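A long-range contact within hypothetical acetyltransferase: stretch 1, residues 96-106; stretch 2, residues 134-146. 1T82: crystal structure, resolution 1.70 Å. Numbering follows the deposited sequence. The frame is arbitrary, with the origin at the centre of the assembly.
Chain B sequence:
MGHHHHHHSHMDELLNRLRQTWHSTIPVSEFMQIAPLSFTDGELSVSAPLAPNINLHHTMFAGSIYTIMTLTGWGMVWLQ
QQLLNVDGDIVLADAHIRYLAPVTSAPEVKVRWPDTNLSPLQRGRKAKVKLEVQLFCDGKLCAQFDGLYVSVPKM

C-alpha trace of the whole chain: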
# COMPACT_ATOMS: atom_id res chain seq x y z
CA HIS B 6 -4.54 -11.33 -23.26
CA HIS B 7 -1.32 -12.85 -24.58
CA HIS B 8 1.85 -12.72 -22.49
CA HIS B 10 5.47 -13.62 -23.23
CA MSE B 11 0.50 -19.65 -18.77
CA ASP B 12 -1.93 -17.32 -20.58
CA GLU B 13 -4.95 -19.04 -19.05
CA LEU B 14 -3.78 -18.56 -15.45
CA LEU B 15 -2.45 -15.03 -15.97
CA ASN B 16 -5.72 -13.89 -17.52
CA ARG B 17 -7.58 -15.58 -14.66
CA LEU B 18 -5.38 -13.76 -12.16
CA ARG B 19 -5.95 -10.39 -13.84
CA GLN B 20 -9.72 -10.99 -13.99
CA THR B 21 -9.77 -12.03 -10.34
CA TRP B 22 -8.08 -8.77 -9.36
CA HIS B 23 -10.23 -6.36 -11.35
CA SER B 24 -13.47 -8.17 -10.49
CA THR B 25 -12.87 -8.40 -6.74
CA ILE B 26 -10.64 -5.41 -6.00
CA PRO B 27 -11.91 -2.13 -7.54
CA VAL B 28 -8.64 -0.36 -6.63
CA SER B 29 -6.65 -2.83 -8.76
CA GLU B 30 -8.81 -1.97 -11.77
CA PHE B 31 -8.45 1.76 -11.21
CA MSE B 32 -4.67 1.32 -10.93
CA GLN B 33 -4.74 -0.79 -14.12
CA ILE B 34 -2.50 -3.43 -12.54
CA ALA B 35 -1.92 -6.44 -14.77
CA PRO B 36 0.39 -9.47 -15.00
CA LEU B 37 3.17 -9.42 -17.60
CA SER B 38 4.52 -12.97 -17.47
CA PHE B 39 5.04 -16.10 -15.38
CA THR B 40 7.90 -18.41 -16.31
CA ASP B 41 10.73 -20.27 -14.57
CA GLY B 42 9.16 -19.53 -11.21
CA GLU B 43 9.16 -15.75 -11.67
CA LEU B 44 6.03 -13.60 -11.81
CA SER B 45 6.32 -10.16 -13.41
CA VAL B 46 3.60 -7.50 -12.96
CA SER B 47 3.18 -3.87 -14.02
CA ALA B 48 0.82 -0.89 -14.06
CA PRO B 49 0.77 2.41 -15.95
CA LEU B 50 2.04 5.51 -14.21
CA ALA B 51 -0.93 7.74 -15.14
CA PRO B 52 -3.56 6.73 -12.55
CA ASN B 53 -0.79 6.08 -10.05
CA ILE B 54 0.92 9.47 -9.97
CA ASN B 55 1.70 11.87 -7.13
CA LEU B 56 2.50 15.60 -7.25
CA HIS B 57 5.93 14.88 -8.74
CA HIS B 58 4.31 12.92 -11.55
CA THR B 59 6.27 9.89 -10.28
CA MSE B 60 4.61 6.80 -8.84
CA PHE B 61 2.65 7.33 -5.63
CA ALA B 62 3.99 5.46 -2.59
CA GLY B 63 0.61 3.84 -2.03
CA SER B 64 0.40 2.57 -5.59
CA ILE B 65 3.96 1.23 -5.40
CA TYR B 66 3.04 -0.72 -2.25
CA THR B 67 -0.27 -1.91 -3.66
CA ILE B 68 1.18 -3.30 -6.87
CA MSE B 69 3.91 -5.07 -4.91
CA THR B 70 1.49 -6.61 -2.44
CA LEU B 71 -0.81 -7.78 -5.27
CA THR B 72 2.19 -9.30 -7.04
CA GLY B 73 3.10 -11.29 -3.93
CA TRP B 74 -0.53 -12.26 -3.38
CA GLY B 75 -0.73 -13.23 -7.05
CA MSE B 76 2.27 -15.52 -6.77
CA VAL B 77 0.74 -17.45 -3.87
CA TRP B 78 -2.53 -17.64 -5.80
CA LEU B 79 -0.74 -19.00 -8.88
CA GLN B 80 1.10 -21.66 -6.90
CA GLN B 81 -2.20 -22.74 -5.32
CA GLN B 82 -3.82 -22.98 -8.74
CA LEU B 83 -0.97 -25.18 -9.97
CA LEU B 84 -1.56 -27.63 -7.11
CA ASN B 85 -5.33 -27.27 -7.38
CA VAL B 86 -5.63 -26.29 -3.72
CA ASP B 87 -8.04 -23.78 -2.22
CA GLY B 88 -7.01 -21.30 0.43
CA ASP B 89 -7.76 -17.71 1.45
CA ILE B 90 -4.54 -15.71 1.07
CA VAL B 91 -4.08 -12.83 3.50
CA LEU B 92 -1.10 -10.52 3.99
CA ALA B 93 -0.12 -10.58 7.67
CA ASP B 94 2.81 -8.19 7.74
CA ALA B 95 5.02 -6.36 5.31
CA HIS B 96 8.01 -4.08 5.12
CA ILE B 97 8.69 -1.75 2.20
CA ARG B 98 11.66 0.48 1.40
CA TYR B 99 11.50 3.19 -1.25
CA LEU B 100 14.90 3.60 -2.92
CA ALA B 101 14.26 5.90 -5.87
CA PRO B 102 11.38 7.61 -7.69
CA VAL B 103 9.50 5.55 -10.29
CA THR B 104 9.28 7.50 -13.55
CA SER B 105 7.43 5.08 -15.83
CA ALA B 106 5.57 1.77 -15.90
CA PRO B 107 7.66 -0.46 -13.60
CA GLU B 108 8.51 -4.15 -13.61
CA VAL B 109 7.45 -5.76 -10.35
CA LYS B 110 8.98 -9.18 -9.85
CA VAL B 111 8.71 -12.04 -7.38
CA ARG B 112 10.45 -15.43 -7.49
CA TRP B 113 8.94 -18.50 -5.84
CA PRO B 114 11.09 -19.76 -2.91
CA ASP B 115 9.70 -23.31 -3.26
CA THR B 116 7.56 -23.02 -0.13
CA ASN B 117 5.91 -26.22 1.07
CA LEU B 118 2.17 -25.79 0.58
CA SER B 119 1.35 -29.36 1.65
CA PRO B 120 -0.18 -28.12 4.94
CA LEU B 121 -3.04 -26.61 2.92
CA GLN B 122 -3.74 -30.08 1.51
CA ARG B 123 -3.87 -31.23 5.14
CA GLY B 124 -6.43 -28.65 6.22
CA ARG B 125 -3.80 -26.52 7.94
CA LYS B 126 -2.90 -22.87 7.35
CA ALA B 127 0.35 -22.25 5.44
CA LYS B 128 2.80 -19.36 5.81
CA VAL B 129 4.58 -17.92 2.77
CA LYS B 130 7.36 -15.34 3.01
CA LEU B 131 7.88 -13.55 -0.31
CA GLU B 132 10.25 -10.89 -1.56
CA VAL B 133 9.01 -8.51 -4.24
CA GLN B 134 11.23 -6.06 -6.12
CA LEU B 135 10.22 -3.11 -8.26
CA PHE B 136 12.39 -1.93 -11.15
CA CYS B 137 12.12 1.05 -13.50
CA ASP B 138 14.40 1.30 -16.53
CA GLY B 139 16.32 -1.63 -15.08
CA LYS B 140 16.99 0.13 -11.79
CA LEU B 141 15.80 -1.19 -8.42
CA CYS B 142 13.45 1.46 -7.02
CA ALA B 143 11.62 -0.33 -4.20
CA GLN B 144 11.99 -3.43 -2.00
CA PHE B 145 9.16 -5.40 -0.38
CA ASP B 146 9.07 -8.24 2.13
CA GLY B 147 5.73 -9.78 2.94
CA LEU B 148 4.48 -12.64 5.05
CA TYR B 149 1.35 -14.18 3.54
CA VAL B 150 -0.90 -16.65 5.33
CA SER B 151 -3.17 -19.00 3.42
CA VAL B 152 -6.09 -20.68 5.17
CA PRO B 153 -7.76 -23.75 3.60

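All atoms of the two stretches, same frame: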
# COMPACT_ATOMS: atom_id res chain seq x y z
N HIS B 96 7.05 -5.15 4.97
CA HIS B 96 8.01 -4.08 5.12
C HIS B 96 8.36 -3.60 3.72
O HIS B 96 8.61 -4.41 2.83
CB HIS B 96 9.27 -4.60 5.82
CG HIS B 96 10.35 -3.57 5.94
ND1 HIS B 96 10.14 -2.31 6.45
CD2 HIS B 96 11.67 -3.63 5.61
CE1 HIS B 96 11.27 -1.63 6.43
NE2 HIS B 96 12.21 -2.41 5.92
N ILE B 97 8.37 -2.29 3.52
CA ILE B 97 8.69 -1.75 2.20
C ILE B 97 9.69 -0.61 2.33
O ILE B 97 9.61 0.21 3.25
CB ILE B 97 7.41 -1.25 1.47
CG1 ILE B 97 7.78 -0.74 0.07
CG2 ILE B 97 6.74 -0.15 2.28
CD1 ILE B 97 6.57 -0.50 -0.84
N ARG B 98 10.66 -0.57 1.42
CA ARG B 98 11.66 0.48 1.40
C ARG B 98 11.61 1.13 0.03
O ARG B 98 11.61 0.44 -0.99
CB ARG B 98 13.06 -0.08 1.65
CG ARG B 98 13.19 -0.90 2.92
CD ARG B 98 14.64 -1.28 3.20
NE ARG B 98 15.42 -0.13 3.65
CZ ARG B 98 15.33 0.41 4.86
NH1 ARG B 98 16.08 1.46 5.18
NH2 ARG B 98 14.52 -0.12 5.77
N TYR B 99 11.54 2.46 0.01
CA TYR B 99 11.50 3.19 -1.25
C TYR B 99 12.91 3.72 -1.51
O TYR B 99 13.42 4.56 -0.76
CB TYR B 99 10.50 4.34 -1.16
CG TYR B 99 9.08 3.90 -0.87
CD1 TYR B 99 8.63 3.71 0.43
CD2 TYR B 99 8.18 3.68 -1.92
CE1 TYR B 99 7.31 3.33 0.69
CE2 TYR B 99 6.87 3.30 -1.67
CZ TYR B 99 6.44 3.13 -0.37
OH TYR B 99 5.14 2.76 -0.14
N LEU B 100 13.54 3.23 -2.57
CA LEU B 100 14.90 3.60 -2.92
C LEU B 100 15.04 4.78 -3.87
O LEU B 100 15.91 5.63 -3.69
CB LEU B 100 15.63 2.40 -3.52
CG LEU B 100 15.62 1.11 -2.70
CD1 LEU B 100 16.35 0.02 -3.47
CD2 LEU B 100 16.28 1.35 -1.35
N ALA B 101 14.20 4.82 -4.90
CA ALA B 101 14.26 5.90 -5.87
C ALA B 101 12.90 6.12 -6.53
O ALA B 101 12.07 5.21 -6.57
CB ALA B 101 15.31 5.57 -6.93
N PRO B 102 12.66 7.33 -7.04
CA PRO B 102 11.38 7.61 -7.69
C PRO B 102 11.16 6.72 -8.92
O PRO B 102 12.11 6.35 -9.62
CB PRO B 102 11.49 9.09 -8.06
CG PRO B 102 12.39 9.64 -7.00
CD PRO B 102 13.46 8.57 -6.91
N VAL B 103 9.89 6.37 -9.16
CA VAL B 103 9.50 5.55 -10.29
C VAL B 103 8.95 6.50 -11.35
O VAL B 103 7.91 7.12 -11.16
CB VAL B 103 8.40 4.54 -9.89
CG1 VAL B 103 7.96 3.74 -11.10
CG2 VAL B 103 8.90 3.63 -8.79
N THR B 104 9.66 6.59 -12.48
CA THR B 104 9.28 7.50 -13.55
C THR B 104 8.51 6.96 -14.75
O THR B 104 8.21 7.70 -15.69
CB THR B 104 10.52 8.24 -14.05
OG1 THR B 104 11.52 7.29 -14.43
CG2 THR B 104 11.07 9.14 -12.96
N SER B 105 8.20 5.67 -14.74
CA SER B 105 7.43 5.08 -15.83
C SER B 105 6.89 3.74 -15.37
O SER B 105 7.14 3.33 -14.23
CB SER B 105 8.29 4.91 -17.10
OG SER B 105 9.39 4.05 -16.90
N ALA B 106 6.15 3.07 -16.23
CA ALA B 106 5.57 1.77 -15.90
C ALA B 106 6.69 0.85 -15.42
O ALA B 106 7.60 0.53 -16.18
CB ALA B 106 4.88 1.18 -17.12
N GLN B 134 10.36 -7.18 -5.76
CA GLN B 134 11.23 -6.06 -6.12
C GLN B 134 10.61 -5.27 -7.25
O GLN B 134 9.99 -5.84 -8.15
CB GLN B 134 12.61 -6.57 -6.56
CG GLN B 134 13.39 -7.26 -5.46
CD GLN B 134 14.83 -7.51 -5.87
OE1 GLN B 134 15.09 -8.16 -6.88
NE2 GLN B 134 15.76 -6.99 -5.09
N LEU B 135 10.77 -3.95 -7.22
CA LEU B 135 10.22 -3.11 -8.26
C LEU B 135 11.35 -2.39 -8.99
O LEU B 135 12.18 -1.72 -8.37
CB LEU B 135 9.24 -2.09 -7.65
CG LEU B 135 8.49 -1.16 -8.62
CD1 LEU B 135 7.14 -0.79 -8.02
CD2 LEU B 135 9.33 0.08 -8.89
N PHE B 136 11.37 -2.55 -10.31
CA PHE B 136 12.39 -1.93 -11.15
C PHE B 136 11.77 -0.96 -12.14
O PHE B 136 10.63 -1.13 -12.56
CB PHE B 136 13.15 -3.00 -11.95
CG PHE B 136 13.80 -4.05 -11.10
CD1 PHE B 136 13.08 -5.15 -10.64
CD2 PHE B 136 15.14 -3.94 -10.75
CE1 PHE B 136 13.68 -6.12 -9.85
CE2 PHE B 136 15.76 -4.91 -9.95
CZ PHE B 136 15.02 -6.00 -9.50
N CYS B 137 12.54 0.06 -12.51
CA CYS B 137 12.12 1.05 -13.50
C CYS B 137 13.37 1.34 -14.32
O CYS B 137 14.39 1.77 -13.78
CB CYS B 137 11.61 2.33 -12.83
SG CYS B 137 11.00 3.56 -14.02
N ASP B 138 13.28 1.10 -15.62
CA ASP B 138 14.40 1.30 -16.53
C ASP B 138 15.58 0.42 -16.13
O ASP B 138 16.74 0.74 -16.38
CB ASP B 138 14.84 2.77 -16.55
CG ASP B 138 13.78 3.69 -17.13
OD1 ASP B 138 12.98 3.21 -17.97
OD2 ASP B 138 13.75 4.88 -16.77
N GLY B 139 15.28 -0.71 -15.49
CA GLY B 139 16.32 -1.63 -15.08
C GLY B 139 16.99 -1.27 -13.77
O GLY B 139 18.00 -1.87 -13.41
N LYS B 140 16.44 -0.29 -13.07
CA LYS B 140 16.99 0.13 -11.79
C LYS B 140 16.04 -0.24 -10.66
O LYS B 140 14.83 -0.01 -10.76
CB LYS B 140 17.24 1.64 -11.77
CG LYS B 140 17.83 2.12 -10.46
CD LYS B 140 18.08 3.62 -10.46
CE LYS B 140 16.78 4.40 -10.52
NZ LYS B 140 17.01 5.86 -10.48
N LEU B 141 16.59 -0.80 -9.59
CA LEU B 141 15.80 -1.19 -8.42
C LEU B 141 15.33 0.08 -7.72
O LEU B 141 16.14 0.87 -7.24
CB LEU B 141 16.65 -2.03 -7.46
CG LEU B 141 15.93 -2.48 -6.18
CD1 LEU B 141 14.74 -3.33 -6.55
CD2 LEU B 141 16.88 -3.26 -5.27
N CYS B 142 14.01 0.27 -7.64
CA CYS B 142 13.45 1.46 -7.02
C CYS B 142 12.71 1.23 -5.71
O CYS B 142 12.47 2.18 -4.95
CB CYS B 142 12.53 2.18 -8.01
SG CYS B 142 13.37 2.89 -9.45
N ALA B 143 12.32 -0.01 -5.44
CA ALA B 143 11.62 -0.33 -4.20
C ALA B 143 11.77 -1.81 -3.84
O ALA B 143 11.84 -2.67 -4.73
CB ALA B 143 10.14 0.06 -4.29
N GLN B 144 11.82 -2.08 -2.54
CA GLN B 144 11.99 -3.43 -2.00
C GLN B 144 10.84 -3.76 -1.05
O GLN B 144 10.48 -2.95 -0.19
CB GLN B 144 13.32 -3.52 -1.25
CG GLN B 144 13.74 -4.93 -0.87
CD GLN B 144 14.02 -5.80 -2.08
OE1 GLN B 144 14.93 -5.52 -2.86
NE2 GLN B 144 13.23 -6.85 -2.25
N PHE B 145 10.30 -4.96 -1.18
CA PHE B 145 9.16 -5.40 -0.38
C PHE B 145 9.35 -6.80 0.19
O PHE B 145 9.82 -7.71 -0.49
CB PHE B 145 7.91 -5.34 -1.28
CG PHE B 145 6.65 -5.88 -0.65
CD1 PHE B 145 6.38 -7.25 -0.66
CD2 PHE B 145 5.70 -5.01 -0.13
CE1 PHE B 145 5.16 -7.74 -0.18
CE2 PHE B 145 4.48 -5.49 0.36
CZ PHE B 145 4.21 -6.86 0.33
N ASP B 146 8.99 -6.96 1.46
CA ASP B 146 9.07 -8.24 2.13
C ASP B 146 7.71 -8.46 2.77
O ASP B 146 7.27 -7.65 3.59
CB ASP B 146 10.18 -8.23 3.17
CG ASP B 146 11.56 -8.34 2.54
OD1 ASP B 146 11.85 -9.41 1.96
OD2 ASP B 146 12.34 -7.37 2.60
O HOH W 1 14.72 7.13 -10.05
O HOH W 2 10.68 -0.34 -16.51

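How do the two backbones lie against each other? Stretch 2 is a hairpin, its strands 134-137 and 140-146 joined by a type I' turn from Cys137 to Lys140, and the second of these strands runs antiparallel to strand 96-99; the two axes make an angle of 170° and approach to 4.7 Å. His96 faces Asp146 and Arg98 faces Gln144 as hydrogen-bonded pairs: His96 N to Asp146 O and Asp146 N to His96 O are both 2.9 Å, Arg98 N to Gln144 O is 2.9 Å, and Gln144 N to Arg98 O is 3.0 Å. Between them, Ile97 and Phe145 form a non-hydrogen-bonded pair, where alpha carbons come close to carbonyls instead; Ile97 CA lies 3.2 Å from Gln144 O.

What happens where the regular ladder ends? Beyond Tyr99 and Ala143, the carbonyl of Cys142 accepts two hydrogen bonds from consecutive amides, Leu100 N at 2.8 Å and Ala101 N at 3.2 Å. Stretch 1 continues as loop, while Cys142 N and the weakly bonded Ala143 N both turn to Leu135 O within the hairpin, at 2.8 and 3.4 Å respectively.

Which side chains meet along the paired strands? Ile97, Tyr99, Ala143 and Phe145 share one face of the sheet, where Ile97 CB approaches Phe145 CD2 at 4.4 Å. The other face carries His96, Arg98, Gln144 and Asp146, and is more polar. Here Arg98 NH2 donates to His96 NE2 at 3.3 Å, and Gln134 NE2 donates to Gln144 OE1 at 2.8 Å, so these side-chain bonds link residues within each stretch, while the backbone joins the stretches.

How does the loop after Tyr99 pack on the hairpin? Apolar contacts hold its middle: Leu100 CD1 rests 3.7 Å from Leu141 CG, and the buried Val103 places CG2 3.6 Å from Leu135 CD2 and 4.0 Å from Cys142 CB, while its CG1 is 4.2 Å from Cys137 SG. The polarizable sulfur of Cys137 also meets a polar neighbor, with Ser105 OG 3.3 Å from Cys137 SG.

Where does water join the two stretches? One water donates to Pro102 O at 2.8 Å and accepts from Lys140 NZ at 2.7 Å, bridging a loop carbonyl to the lysine ammonium. A second links Ala106 O, to which the water donates at 3.2 Å, with Asp138 N, from which it accepts at 3.1 Å, tying the end of stretch 1 to the hairpin turn.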